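Local coordinates for protein lovastatin nonaketide synthase, polyketide synthase component (Aspergillus terreus, PDB 7CPX) that builds dihydromonacolin L, the polyketide precursor of lovastatin, from malonyl-CoA through iterative condensation, methylation and reduction, working together with its partner LovC, at residues A[2029-2034]-A[2055-2060]; A[1965-1970]-A[2033-2038]; A[2020-2025]-A[2049-2054]. The protein carries 2 engineered substitutions. All coordinates share one frame; numbering follows the deposited sequence.

Contact 1. Residues A[2029-2034]-A[2055-2060]; sequences VQALVD and GCAHYR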
ATOM      1  N   VAL A2029     -33.984 -31.617 -11.694  1.00118.70           N
ATOM      2  CA  VAL A2029     -33.527 -31.641 -10.311  1.00118.70           C
ATOM      3  C   VAL A2029     -34.226 -30.544  -9.522  1.00118.70           C
ATOM      4  O   VAL A2029     -34.325 -29.395  -9.973  1.00118.70           O
ATOM      5  CB  VAL A2029     -32.001 -31.482 -10.247  1.00118.70           C
ATOM      6  CG1 VAL A2029     -31.559 -31.209  -8.819  1.00118.70           C
ATOM      7  CG2 VAL A2029     -31.323 -32.725 -10.786  1.00118.70           C
ATOM      8  N   GLN A2030     -34.716 -30.897  -8.335  1.00122.06           N
ATOM      9  CA  GLN A2030     -35.347 -29.949  -7.431  1.00122.06           C
ATOM     10  C   GLN A2030     -34.545 -29.708  -6.163  1.00122.06           C
ATOM     11  O   GLN A2030     -34.816 -28.733  -5.455  1.00122.06           O
ATOM     12  CB  GLN A2030     -36.753 -30.437  -7.051  1.00122.06           C
ATOM     13  CG  GLN A2030     -37.734 -30.460  -8.212  1.00122.06           C
ATOM     14  CD  GLN A2030     -38.748 -31.578  -8.093  1.00122.06           C
ATOM     15  OE1 GLN A2030     -38.412 -32.694  -7.696  1.00122.06           O
ATOM     16  NE2 GLN A2030     -39.997 -31.287  -8.433  1.00122.06           N
ATOM     17  N   ALA A2031     -33.571 -30.564  -5.857  1.00119.16           N
ATOM     18  CA  ALA A2031     -32.742 -30.406  -4.673  1.00119.16           C
ATOM     19  C   ALA A2031     -31.304 -30.766  -5.008  1.00119.16           C
ATOM     20  O   ALA A2031     -31.039 -31.609  -5.872  1.00119.16           O
ATOM     21  CB  ALA A2031     -33.242 -31.277  -3.514  1.00119.16           C
ATOM     22  N   LEU A2032     -30.378 -30.109  -4.315  1.00114.35           N
ATOM     23  CA  LEU A2032     -28.950 -30.353  -4.457  1.00114.35           C
ATOM     24  C   LEU A2032     -28.380 -30.774  -3.110  1.00114.35           C
ATOM     25  O   LEU A2032     -28.642 -30.127  -2.091  1.00114.35           O
ATOM     26  CB  LEU A2032     -28.226 -29.108  -4.969  1.00114.35           C
ATOM     27  CG  LEU A2032     -26.703 -29.224  -5.079  1.00114.35           C
ATOM     28  CD1 LEU A2032     -26.313 -30.335  -6.037  1.00114.35           C
ATOM     29  CD2 LEU A2032     -26.094 -27.906  -5.520  1.00114.35           C
ATOM     30  N   VAL A2033     -27.605 -31.852  -3.114  1.00117.62           N
ATOM     31  CA  VAL A2033     -26.988 -32.396  -1.912  1.00117.62           C
ATOM     32  C   VAL A2033     -25.489 -32.436  -2.174  1.00117.62           C
ATOM     33  O   VAL A2033     -24.990 -33.347  -2.844  1.00117.62           O
ATOM     34  CB  VAL A2033     -27.532 -33.785  -1.563  1.00117.62           C
ATOM     35  CG1 VAL A2033     -26.858 -34.320  -0.316  1.00117.62           C
ATOM     36  CG2 VAL A2033     -29.039 -33.728  -1.378  1.00117.62           C
ATOM     37  N   ASP A2034     -24.766 -31.447  -1.657  1.00116.83           N
ATOM     38  CA  ASP A2034     -23.322 -31.360  -1.857  1.00116.83           C
ATOM     39  C   ASP A2034     -22.639 -32.137  -0.740  1.00116.83           C
ATOM     40  O   ASP A2034     -22.527 -31.657   0.390  1.00116.83           O
ATOM     41  CB  ASP A2034     -22.866 -29.906  -1.884  1.00116.83           C
ATOM     42  CG  ASP A2034     -21.370 -29.768  -2.092  1.00116.83           C
ATOM     43  OD1 ASP A2034     -20.703 -30.793  -2.344  1.00116.83           O
ATOM     44  OD2 ASP A2034     -20.860 -28.632  -2.002  1.00116.83           O
ATOM     45  N   GLY A2055     -34.983 -21.599  -6.450  1.00120.02           N
ATOM     46  CA  GLY A2055     -35.398 -22.087  -5.152  1.00120.02           C
ATOM     47  C   GLY A2055     -35.058 -23.535  -4.890  1.00120.02           C
ATOM     48  O   GLY A2055     -35.614 -24.128  -3.961  1.00120.02           O
ATOM     49  N   CYS A2056     -34.165 -24.122  -5.682  1.00118.44           N
ATOM     50  CA  CYS A2056     -33.791 -25.517  -5.490  1.00118.44           C
ATOM     51  C   CYS A2056     -33.218 -25.724  -4.094  1.00118.44           C
ATOM     52  O   CYS A2056     -32.362 -24.960  -3.639  1.00118.44           O
ATOM     53  CB  CYS A2056     -32.776 -25.937  -6.553  1.00118.44           C
ATOM     54  SG  CYS A2056     -32.026 -27.555  -6.285  1.00118.44           S
ATOM     55  N   ALA A2057     -33.694 -26.765  -3.416  1.00117.77           N
ATOM     56  CA  ALA A2057     -33.221 -27.055  -2.071  1.00117.77           C
ATOM     57  C   ALA A2057     -31.746 -27.428  -2.099  1.00117.77           C
ATOM     58  O   ALA A2057     -31.296 -28.197  -2.955  1.00117.77           O
ATOM     59  CB  ALA A2057     -34.040 -28.186  -1.454  1.00117.77           C
ATOM     60  N   HIS A2058     -30.990 -26.883  -1.151  1.00114.19           N
ATOM     61  CA  HIS A2058     -29.551 -27.083  -1.086  1.00114.19           C
ATOM     62  C   HIS A2058     -29.172 -27.685   0.257  1.00114.19           C
ATOM     63  O   HIS A2058     -29.652 -27.243   1.305  1.00114.19           O
ATOM     64  CB  HIS A2058     -28.804 -25.765  -1.293  1.00114.19           C
ATOM     65  CG  HIS A2058     -27.317 -25.919  -1.338  1.00114.19           C
ATOM     66  ND1 HIS A2058     -26.452 -24.857  -1.185  1.00114.19           N
ATOM     67  CD2 HIS A2058     -26.541 -27.012  -1.520  1.00114.19           C
ATOM     68  CE1 HIS A2058     -25.207 -25.290  -1.268  1.00114.19           C
ATOM     69  NE2 HIS A2058     -25.234 -26.595  -1.470  1.00114.19           N
ATOM     70  N   TYR A2059     -28.306 -28.696   0.217  1.00116.42           N
ATOM     71  CA  TYR A2059     -27.779 -29.328   1.421  1.00116.42           C
ATOM     72  C   TYR A2059     -26.297 -29.586   1.218  1.00116.42           C
ATOM     73  O   TYR A2059     -25.913 -30.300   0.286  1.00116.42           O
ATOM     74  CB  TYR A2059     -28.518 -30.634   1.729  1.00116.42           C
ATOM     75  CG  TYR A2059     -29.999 -30.453   1.957  1.00116.42           C
ATOM     76  CD1 TYR A2059     -30.896 -30.526   0.903  1.00116.42           C
ATOM     77  CD2 TYR A2059     -30.501 -30.207   3.228  1.00116.42           C
ATOM     78  CE1 TYR A2059     -32.251 -30.360   1.105  1.00116.42           C
ATOM     79  CE2 TYR A2059     -31.854 -30.040   3.440  1.00116.42           C
ATOM     80  CZ  TYR A2059     -32.726 -30.118   2.376  1.00116.42           C
ATOM     81  OH  TYR A2059     -34.075 -29.952   2.582  1.00116.42           O
ATOM     82  N   ARG A2060     -25.470 -29.010   2.082  1.00116.29           N
ATOM     83  CA  ARG A2060     -24.029 -29.180   2.001  1.00116.29           C
ATOM     84  C   ARG A2060     -23.585 -30.379   2.834  1.00116.29           C
ATOM     85  O   ARG A2060     -24.365 -30.987   3.569  1.00116.29           O
ATOM     86  CB  ARG A2060     -23.314 -27.914   2.470  1.00116.29           C
ATOM     87  CG  ARG A2060     -23.477 -26.724   1.539  1.00116.29           C
ATOM     88  CD  ARG A2060     -22.717 -25.512   2.054  1.00116.29           C
ATOM     89  NE  ARG A2060     -22.698 -24.422   1.084  1.00116.29           N
ATOM     90  CZ  ARG A2060     -23.659 -23.519   0.948  1.00116.29           C
ATOM     91  NH1 ARG A2060     -24.747 -23.544   1.701  1.00116.29           N
ATOM     92  NH2 ARG A2060     -23.528 -22.567   0.028  1.00116.29           N
TER

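Contact 2. Residues A[1965-1970]-A[2033-2038]; sequences ILVLNP and VDLSAD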
ATOM      1  N   ILE A1965     -33.512 -35.291  -7.627  1.00119.79           N
ATOM      2  CA  ILE A1965     -32.476 -34.572  -6.895  1.00119.79           C
ATOM      3  C   ILE A1965     -31.119 -34.904  -7.497  1.00119.79           C
ATOM      4  O   ILE A1965     -30.955 -35.892  -8.218  1.00119.79           O
ATOM      5  CB  ILE A1965     -32.479 -34.906  -5.385  1.00119.79           C
ATOM      6  CG1 ILE A1965     -32.024 -36.349  -5.145  1.00119.79           C
ATOM      7  CG2 ILE A1965     -33.862 -34.683  -4.802  1.00119.79           C
ATOM      8  CD1 ILE A1965     -31.950 -36.726  -3.687  1.00119.79           C
ATOM      9  N   LEU A1966     -30.136 -34.065  -7.179  1.00115.70           N
ATOM     10  CA  LEU A1966     -28.759 -34.250  -7.613  1.00115.70           C
ATOM     11  C   LEU A1966     -27.855 -34.270  -6.392  1.00115.70           C
ATOM     12  O   LEU A1966     -27.984 -33.416  -5.509  1.00115.70           O
ATOM     13  CB  LEU A1966     -28.330 -33.135  -8.570  1.00115.70           C
ATOM     14  CG  LEU A1966     -26.864 -33.146  -9.013  1.00115.70           C
ATOM     15  CD1 LEU A1966     -26.542 -34.408  -9.790  1.00115.70           C
ATOM     16  CD2 LEU A1966     -26.551 -31.914  -9.844  1.00115.70           C
ATOM     17  N   VAL A1967     -26.946 -35.240  -6.345  1.00117.22           N
ATOM     18  CA  VAL A1967     -25.975 -35.375  -5.266  1.00117.22           C
ATOM     19  C   VAL A1967     -24.592 -35.201  -5.872  1.00117.22           C
ATOM     20  O   VAL A1967     -24.229 -35.916  -6.816  1.00117.22           O
ATOM     21  CB  VAL A1967     -26.096 -36.730  -4.552  1.00117.22           C
ATOM     22  CG1 VAL A1967     -25.169 -36.775  -3.351  1.00117.22           C
ATOM     23  CG2 VAL A1967     -27.532 -36.979  -4.132  1.00117.22           C
ATOM     24  N   LEU A1968     -23.819 -34.274  -5.318  1.00113.05           N
ATOM     25  CA  LEU A1968     -22.549 -33.857  -5.895  1.00113.05           C
ATOM     26  C   LEU A1968     -21.388 -34.488  -5.135  1.00113.05           C
ATOM     27  O   LEU A1968     -21.328 -34.413  -3.904  1.00113.05           O
ATOM     28  CB  LEU A1968     -22.423 -32.334  -5.876  1.00113.05           C
ATOM     29  CG  LEU A1968     -21.076 -31.761  -6.326  1.00113.05           C
ATOM     30  CD1 LEU A1968     -20.712 -32.256  -7.714  1.00113.05           C
ATOM     31  CD2 LEU A1968     -21.110 -30.243  -6.294  1.00113.05           C
ATOM     32  N   ASN A1969     -20.476 -35.102  -5.882  1.00114.11           N
ATOM     33  CA  ASN A1969     -19.264 -35.704  -5.340  1.00114.11           C
ATOM     34  C   ASN A1969     -19.529 -36.543  -4.085  1.00114.11           C
ATOM     35  O   ASN A1969     -18.921 -36.309  -3.039  1.00114.11           O
ATOM     36  CB  ASN A1969     -18.226 -34.631  -5.048  1.00114.11           C
ATOM     37  CG  ASN A1969     -16.862 -35.210  -4.732  1.00114.11           C
ATOM     38  OD1 ASN A1969     -16.576 -36.363  -5.053  1.00114.11           O
ATOM     39  ND2 ASN A1969     -16.012 -34.412  -4.101  1.00114.11           N
ATOM     40  N   PRO A1970     -20.430 -37.518  -4.156  1.00117.76           N
ATOM     41  CA  PRO A1970     -20.599 -38.443  -3.042  1.00117.76           C
ATOM     42  C   PRO A1970     -19.574 -39.558  -3.113  1.00117.76           C
ATOM     43  O   PRO A1970     -19.018 -39.832  -4.188  1.00117.76           O
ATOM     44  CB  PRO A1970     -22.020 -38.976  -3.248  1.00117.76           C
ATOM     45  CG  PRO A1970     -22.174 -38.984  -4.724  1.00117.76           C
ATOM     46  CD  PRO A1970     -21.399 -37.790  -5.233  1.00117.76           C
ATOM     47  N   VAL A2033     -27.605 -31.852  -3.114  1.00117.62           N
ATOM     48  CA  VAL A2033     -26.988 -32.396  -1.912  1.00117.62           C
ATOM     49  C   VAL A2033     -25.489 -32.436  -2.174  1.00117.62           C
ATOM     50  O   VAL A2033     -24.990 -33.347  -2.844  1.00117.62           O
ATOM     51  CB  VAL A2033     -27.532 -33.785  -1.563  1.00117.62           C
ATOM     52  CG1 VAL A2033     -26.858 -34.320  -0.316  1.00117.62           C
ATOM     53  CG2 VAL A2033     -29.039 -33.728  -1.378  1.00117.62           C
ATOM     54  N   ASP A2034     -24.766 -31.447  -1.657  1.00116.83           N
ATOM     55  CA  ASP A2034     -23.322 -31.360  -1.857  1.00116.83           C
ATOM     56  C   ASP A2034     -22.639 -32.137  -0.740  1.00116.83           C
ATOM     57  O   ASP A2034     -22.527 -31.657   0.390  1.00116.83           O
ATOM     58  CB  ASP A2034     -22.866 -29.906  -1.884  1.00116.83           C
ATOM     59  CG  ASP A2034     -21.370 -29.768  -2.092  1.00116.83           C
ATOM     60  OD1 ASP A2034     -20.703 -30.793  -2.344  1.00116.83           O
ATOM     61  OD2 ASP A2034     -20.860 -28.632  -2.002  1.00116.83           O
ATOM     62  N   LEU A2035     -22.178 -33.344  -1.058  1.00117.81           N
ATOM     63  CA  LEU A2035     -21.422 -34.168  -0.129  1.00117.81           C
ATOM     64  C   LEU A2035     -19.923 -34.067  -0.362  1.00117.81           C
ATOM     65  O   LEU A2035     -19.162 -34.859   0.202  1.00117.81           O
ATOM     66  CB  LEU A2035     -21.868 -35.628  -0.233  1.00117.81           C
ATOM     67  CG  LEU A2035     -23.368 -35.875  -0.061  1.00117.81           C
ATOM     68  CD1 LEU A2035     -23.659 -37.364  -0.004  1.00117.81           C
ATOM     69  CD2 LEU A2035     -23.897 -35.180   1.181  1.00117.81           C
ATOM     70  N   SER A2036     -19.484 -33.113  -1.181  1.00115.48           N
ATOM     71  CA  SER A2036     -18.065 -32.938  -1.452  1.00115.48           C
ATOM     72  C   SER A2036     -17.336 -32.550  -0.175  1.00115.48           C
ATOM     73  O   SER A2036     -17.474 -31.421   0.308  1.00115.48           O
ATOM     74  CB  SER A2036     -17.850 -31.876  -2.531  1.00115.48           C
ATOM     75  OG  SER A2036     -16.478 -31.755  -2.860  1.00115.48           O
ATOM     76  N   ALA A2037     -16.558 -33.480   0.380  1.00115.16           N
ATOM     77  CA  ALA A2037     -15.793 -33.171   1.580  1.00115.16           C
ATOM     78  C   ALA A2037     -14.810 -32.039   1.321  1.00115.16           C
ATOM     79  O   ALA A2037     -14.660 -31.132   2.148  1.00115.16           O
ATOM     80  CB  ALA A2037     -15.060 -34.418   2.069  1.00115.16           C
ATOM     81  N   ASP A2038     -14.133 -32.074   0.176  1.00115.57           N
ATOM     82  CA  ASP A2038     -13.252 -30.980  -0.204  1.00115.57           C
ATOM     83  C   ASP A2038     -14.080 -29.740  -0.516  1.00115.57           C
ATOM     84  O   ASP A2038     -15.060 -29.806  -1.265  1.00115.57           O
ATOM     85  CB  ASP A2038     -12.406 -31.376  -1.413  1.00115.57           C
ATOM     86  CG  ASP A2038     -11.396 -30.312  -1.793  1.00115.57           C
ATOM     87  OD1 ASP A2038     -11.297 -29.296  -1.073  1.00115.57           O
ATOM     88  OD2 ASP A2038     -10.698 -30.491  -2.814  1.00115.57           O
TER

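Contact 3. Residues A[2020-2025]-A[2049-2054]; sequences HLRRVL and MKVLMP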
ATOM      1  N   HIS A2020     -21.669 -24.735 -18.939  1.00 98.23           N
ATOM      2  CA  HIS A2020     -21.460 -26.173 -19.055  1.00 98.23           C
ATOM      3  C   HIS A2020     -22.402 -26.935 -18.133  1.00 98.23           C
ATOM      4  O   HIS A2020     -22.948 -27.978 -18.514  1.00 98.23           O
ATOM      5  CB  HIS A2020     -20.005 -26.516 -18.738  1.00 98.23           C
ATOM      6  CG  HIS A2020     -19.734 -27.985 -18.662  1.00 98.23           C
ATOM      7  ND1 HIS A2020     -19.640 -28.785 -19.780  1.00 98.23           N
ATOM      8  CD2 HIS A2020     -19.539 -28.801 -17.599  1.00 98.23           C
ATOM      9  CE1 HIS A2020     -19.396 -30.030 -19.409  1.00 98.23           C
ATOM     10  NE2 HIS A2020     -19.331 -30.066 -18.090  1.00 98.23           N
ATOM     11  N   LEU A2021     -22.597 -26.433 -16.913  1.00102.67           N
ATOM     12  CA  LEU A2021     -23.523 -27.078 -15.990  1.00102.67           C
ATOM     13  C   LEU A2021     -24.942 -27.064 -16.540  1.00102.67           C
ATOM     14  O   LEU A2021     -25.654 -28.073 -16.470  1.00102.67           O
ATOM     15  CB  LEU A2021     -23.465 -26.387 -14.629  1.00102.67           C
ATOM     16  CG  LEU A2021     -22.095 -26.421 -13.949  1.00102.67           C
ATOM     17  CD1 LEU A2021     -22.087 -25.532 -12.722  1.00102.67           C
ATOM     18  CD2 LEU A2021     -21.709 -27.844 -13.580  1.00102.67           C
ATOM     19  N   ARG A2022     -25.370 -25.932 -17.102  1.00103.43           N
ATOM     20  CA  ARG A2022     -26.673 -25.886 -17.755  1.00103.43           C
ATOM     21  C   ARG A2022     -26.757 -26.927 -18.861  1.00103.43           C
ATOM     22  O   ARG A2022     -27.783 -27.596 -19.024  1.00103.43           O
ATOM     23  CB  ARG A2022     -26.933 -24.491 -18.323  1.00103.43           C
ATOM     24  CG  ARG A2022     -27.272 -23.441 -17.282  1.00103.43           C
ATOM     25  CD  ARG A2022     -27.585 -22.100 -17.923  1.00103.43           C
ATOM     26  NE  ARG A2022     -28.059 -21.123 -16.949  1.00103.43           N
ATOM     27  CZ  ARG A2022     -27.273 -20.327 -16.235  1.00103.43           C
ATOM     28  NH1 ARG A2022     -25.956 -20.364 -16.355  1.00103.43           N
ATOM     29  NH2 ARG A2022     -27.823 -19.474 -15.376  1.00103.43           N
ATOM     30  N   ARG A2023     -25.680 -27.075 -19.632  1.00100.08           N
ATOM     31  CA  ARG A2023     -25.684 -28.034 -20.731  1.00100.08           C
ATOM     32  C   ARG A2023     -25.827 -29.464 -20.223  1.00100.08           C
ATOM     33  O   ARG A2023     -26.575 -30.261 -20.803  1.00100.08           O
ATOM     34  CB  ARG A2023     -24.407 -27.890 -21.556  1.00100.08           C
ATOM     35  CG  ARG A2023     -24.384 -28.754 -22.803  1.00100.08           C
ATOM     36  CD  ARG A2023     -23.091 -28.587 -23.580  1.00100.08           C
ATOM     37  NE  ARG A2023     -21.956 -29.194 -22.896  1.00100.08           N
ATOM     38  CZ  ARG A2023     -21.683 -30.492 -22.906  1.00100.08           C
ATOM     39  NH1 ARG A2023     -22.463 -31.358 -23.533  1.00100.08           N
ATOM     40  NH2 ARG A2023     -20.603 -30.934 -22.268  1.00100.08           N
ATOM     41  N   VAL A2024     -25.127 -29.810 -19.147  1.00101.95           N
ATOM     42  CA  VAL A2024     -25.027 -31.195 -18.700  1.00101.95           C
ATOM     43  C   VAL A2024     -26.006 -31.503 -17.574  1.00101.95           C
ATOM     44  O   VAL A2024     -26.632 -32.564 -17.574  1.00101.95           O
ATOM     45  CB  VAL A2024     -23.577 -31.518 -18.276  1.00101.95           C
ATOM     46  CG1 VAL A2024     -22.614 -31.212 -19.408  1.00101.95           C
ATOM     47  CG2 VAL A2024     -23.197 -30.754 -17.019  1.00101.95           C
ATOM     48  N   LEU A2025     -26.152 -30.605 -16.607  1.00107.30           N
ATOM     49  CA  LEU A2025     -26.978 -30.911 -15.450  1.00107.30           C
ATOM     50  C   LEU A2025     -28.428 -31.124 -15.880  1.00107.30           C
ATOM     51  O   LEU A2025     -28.962 -30.337 -16.671  1.00107.30           O
ATOM     52  CB  LEU A2025     -26.909 -29.788 -14.413  1.00107.30           C
ATOM     53  CG  LEU A2025     -25.555 -29.507 -13.762  1.00107.30           C
ATOM     54  CD1 LEU A2025     -25.732 -28.544 -12.606  1.00107.30           C
ATOM     55  CD2 LEU A2025     -24.893 -30.787 -13.288  1.00107.30           C
ATOM     56  N   MET A2049     -26.571 -23.650  -8.083  1.00110.91           N
ATOM     57  CA  MET A2049     -27.739 -22.906  -7.632  1.00110.91           C
ATOM     58  C   MET A2049     -28.188 -21.881  -8.661  1.00110.91           C
ATOM     59  O   MET A2049     -29.354 -21.473  -8.647  1.00110.91           O
ATOM     60  CB  MET A2049     -27.439 -22.215  -6.303  1.00110.91           C
ATOM     61  CG  MET A2049     -27.152 -23.168  -5.150  1.00110.91           C
ATOM     62  SD  MET A2049     -28.609 -24.059  -4.567  1.00110.91           S
ATOM     63  CE  MET A2049     -28.637 -25.474  -5.667  1.00110.91           C
ATOM     64  N   LYS A2050     -27.292 -21.455  -9.553  1.00106.39           N
ATOM     65  CA  LYS A2050     -27.679 -20.528 -10.607  1.00106.39           C
ATOM     66  C   LYS A2050     -28.318 -21.242 -11.791  1.00106.39           C
ATOM     67  O   LYS A2050     -29.158 -20.652 -12.479  1.00106.39           O
ATOM     68  CB  LYS A2050     -26.465 -19.731 -11.082  1.00106.39           C
ATOM     69  CG  LYS A2050     -25.890 -18.792 -10.040  1.00106.39           C
ATOM     70  CD  LYS A2050     -24.781 -17.938 -10.630  1.00106.39           C
ATOM     71  CE  LYS A2050     -24.237 -16.944  -9.618  1.00106.39           C
ATOM     72  NZ  LYS A2050     -23.197 -16.059 -10.213  1.00106.39           N
ATOM     73  N   VAL A2051     -27.944 -22.493 -12.042  1.00106.06           N
ATOM     74  CA  VAL A2051     -28.430 -23.200 -13.224  1.00106.06           C
ATOM     75  C   VAL A2051     -29.619 -24.089 -12.890  1.00106.06           C
ATOM     76  O   VAL A2051     -30.516 -24.272 -13.717  1.00106.06           O
ATOM     77  CB  VAL A2051     -27.286 -24.015 -13.858  1.00106.06           C
ATOM     78  CG1 VAL A2051     -26.054 -23.147 -14.046  1.00106.06           C
ATOM     79  CG2 VAL A2051     -26.968 -25.231 -13.012  1.00106.06           C
ATOM     80  N   LEU A2052     -29.648 -24.651 -11.686  1.00111.75           N
ATOM     81  CA  LEU A2052     -30.725 -25.548 -11.300  1.00111.75           C
ATOM     82  C   LEU A2052     -32.029 -24.767 -11.151  1.00111.75           C
ATOM     83  O   LEU A2052     -32.092 -23.552 -11.361  1.00111.75           O
ATOM     84  CB  LEU A2052     -30.367 -26.276 -10.007  1.00111.75           C
ATOM     85  CG  LEU A2052     -29.162 -27.216 -10.095  1.00111.75           C
ATOM     86  CD1 LEU A2052     -28.852 -27.813  -8.735  1.00111.75           C
ATOM     87  CD2 LEU A2052     -29.404 -28.317 -11.115  1.00111.75           C
ATOM     88  N   MET A2053     -33.085 -25.482 -10.785  1.00120.66           N
ATOM     89  CA  MET A2053     -34.391 -24.857 -10.658  1.00120.66           C
ATOM     90  C   MET A2053     -34.327 -23.737  -9.621  1.00120.66           C
ATOM     91  O   MET A2053     -33.689 -23.897  -8.574  1.00120.66           O
ATOM     92  CB  MET A2053     -35.436 -25.895 -10.245  1.00120.66           C
ATOM     93  CG  MET A2053     -36.843 -25.337 -10.074  1.00120.66           C
ATOM     94  SD  MET A2053     -38.030 -26.585  -9.535  1.00120.66           S
ATOM     95  CE  MET A2053     -37.977 -27.732 -10.909  1.00120.66           C
ATOM     96  N   PRO A2054     -34.962 -22.592  -9.876  1.00120.65           N
ATOM     97  CA  PRO A2054     -34.975 -21.531  -8.864  1.00120.65           C
ATOM     98  C   PRO A2054     -35.577 -22.030  -7.560  1.00120.65           C
ATOM     99  O   PRO A2054     -36.552 -22.784  -7.551  1.00120.65           O
ATOM    100  CB  PRO A2054     -35.836 -20.436  -9.506  1.00120.65           C
ATOM    101  CG  PRO A2054     -35.731 -20.681 -10.967  1.00120.65           C
ATOM    102  CD  PRO A2054     -35.616 -22.166 -11.127  1.00120.65           C
TER

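Contact 1. Residues A[2029-2034]-A[2055-2060]
Residues 2029-2034 and 2055-2060 pair as parallel neighbours at one border of a five-stranded sheet, strand 2057-2059 being the outermost within this chain. The axes of the two strands run 4.5 Å apart and only 9° off parallel. The backbone ladder shuttles from one strand to the other: A2057 N donates to Q2030 O at 3.0 Å, L2032 N to A2057 O, Y2059 N to L2032 O at 2.7 Å, and D2034 N to Y2059 O.

Each face of the sheet then receives its own set of side chains. On one, A2031 CB lies 3.8 Å from A2057 CB. Next to them V2033 CG2 is 4.3 Å from Y2059 CD1, and I1953 of helix 1935-1953 packs over A2031, V2033 and Y2059. On the other, L2032 and H2058 run alongside each other in the same direction. H2058 CG is anti to the backbone N (chi1 -176°), and the ring brings H2058 CD2 to 4.1 Å from L2032 CD2, with L2032 O in the plane of the ring at its edge. Helix 2041-2051 covers this pair through M2049, and T2045 of that helix takes a hydrogen bond with D2034 OD2. At the exposed end of the pairing, R2060 lays its guanidinium over H2058 CE1 and forms a salt bridge to E2042.

Strand 2031-2034, helix 2041-2051 and strand 2057-2059 together make a classical beta-alpha-beta crossover.

Contact 2. Residues A[1965-1970]-A[2033-2038]
V1967, V2033 and L2035 form the tight half of this buried contact between two parallel strands, and a polar turn beyond the strand ends forms the looser half. V2033 N donates to L1966 O and L1968 N to V2033 O, each at 2.9 Å, which sets V1967 next to V2033 on the same face. V1967 CG1, anti to its backbone N (chi1 -174°), comes to 3.7 Å from L2035 CD1, the two side chains crossing obliquely. That same methyl of L2035 reaches P1970 CB at 4.0 Å, and L1978 of helix 1972-1985 covers V1967 and P1970. On the other face L1968 CD2 rests 4.0 Å from D2034 OD1, under helix 2041-2051.

Past the strands the chain continues toward the partly exposed A2037 and the exposed D2038, and polar links take over. D2034 OD1 accepts from S2036 N in an Asx turn, the amide meeting it from above the carboxylate plane, while its OD2 is hydrogen-bonded to T2045 of helix 2041-2051. N1969 ND2 gives a nearly straight bond, 162° at the hydrogen, to S2036 OG at 3.0 Å, with the hydroxyl lying in the amide plane; that hydroxyl in turn donates to D2038 O.

Adjacent strands whose following helices, 1972-1985 and 2041-2051, leave to opposite faces create a topological switch point, the hallmark of the carboxyl ends of the strands in a Rossmann-like doubly wound sheet.

Contact 3. Residues A[2020-2025]-A[2049-2054]
The carbonyl oxygen of L2021 is gripped by two amides at the end of its helix, L2025 N at 2.6 Å and, weakly, V2024 N at 3.2 Å. This last turn of helix 2018-2024 presents L2021 and L2025 together to V2051 at the end of helix 2041-2051, where both segments are about to leave helical conformation.

V2051 is the centre of the contact, and its two methyls serve different neighbours. CG2, held between the backbone N and the carbonyl carbon, touches L2021 CB at 4.0 Å and L2025 CD1 at 3.6 Å; the side chains of L2025 and V2051 cross at about a right angle. L2025 CD1 also meets L2052 CD2, again with the side chains crossing at about a right angle. V2051 CG1, anti to the carbonyl carbon (chi1 -50°), instead approaches R2022. It lies 3.5 Å from R2022 CG and under one face of the guanidinium, offset toward its rim. The arginine side chain, extended from CG to NE, passes obliquely over V2051, while its NH1 forms a salt bridge with D2018 one turn back in the same helix. R2022 NH2 passes K2050 O at 3.4 Å, at an angle too poor for a hydrogen bond.

Away from V2051, H2020 and R2023 turn to the second subunit, where both engage E1106 and R2023 also pairs with E2203. Inward, L2025 and L2052 lead to the sheet through L1966 and L2032 respectively. Two adjacent helices joined by aliphatic residues over one face of a parallel sheet form one of the two helical layers of a Rossmann-like alpha/beta/alpha sandwich.

How the contacts relate
From the N terminus, strand 1964-1968 comes first and waits more than sixty residues, past strands 1988-1993 and 2010-2011, for contact 2 to close its loop on strand 2031-2034. Contact 3 begins within that loop, on helix 2018-2024, and ends beyond it on helix 2041-2051, so the two cross. Contact 1 starts on the strand where contact 2 finishes, sharing V2033 and D2034, and closes a shorter loop around helix 2041-2051; it too crosses contact 3. Contacts 1 and 2 therefore set three strands side by side, while contact 3 joins two helices above them, M2049 CE reaching L2032 CD2 at 3.5 Å.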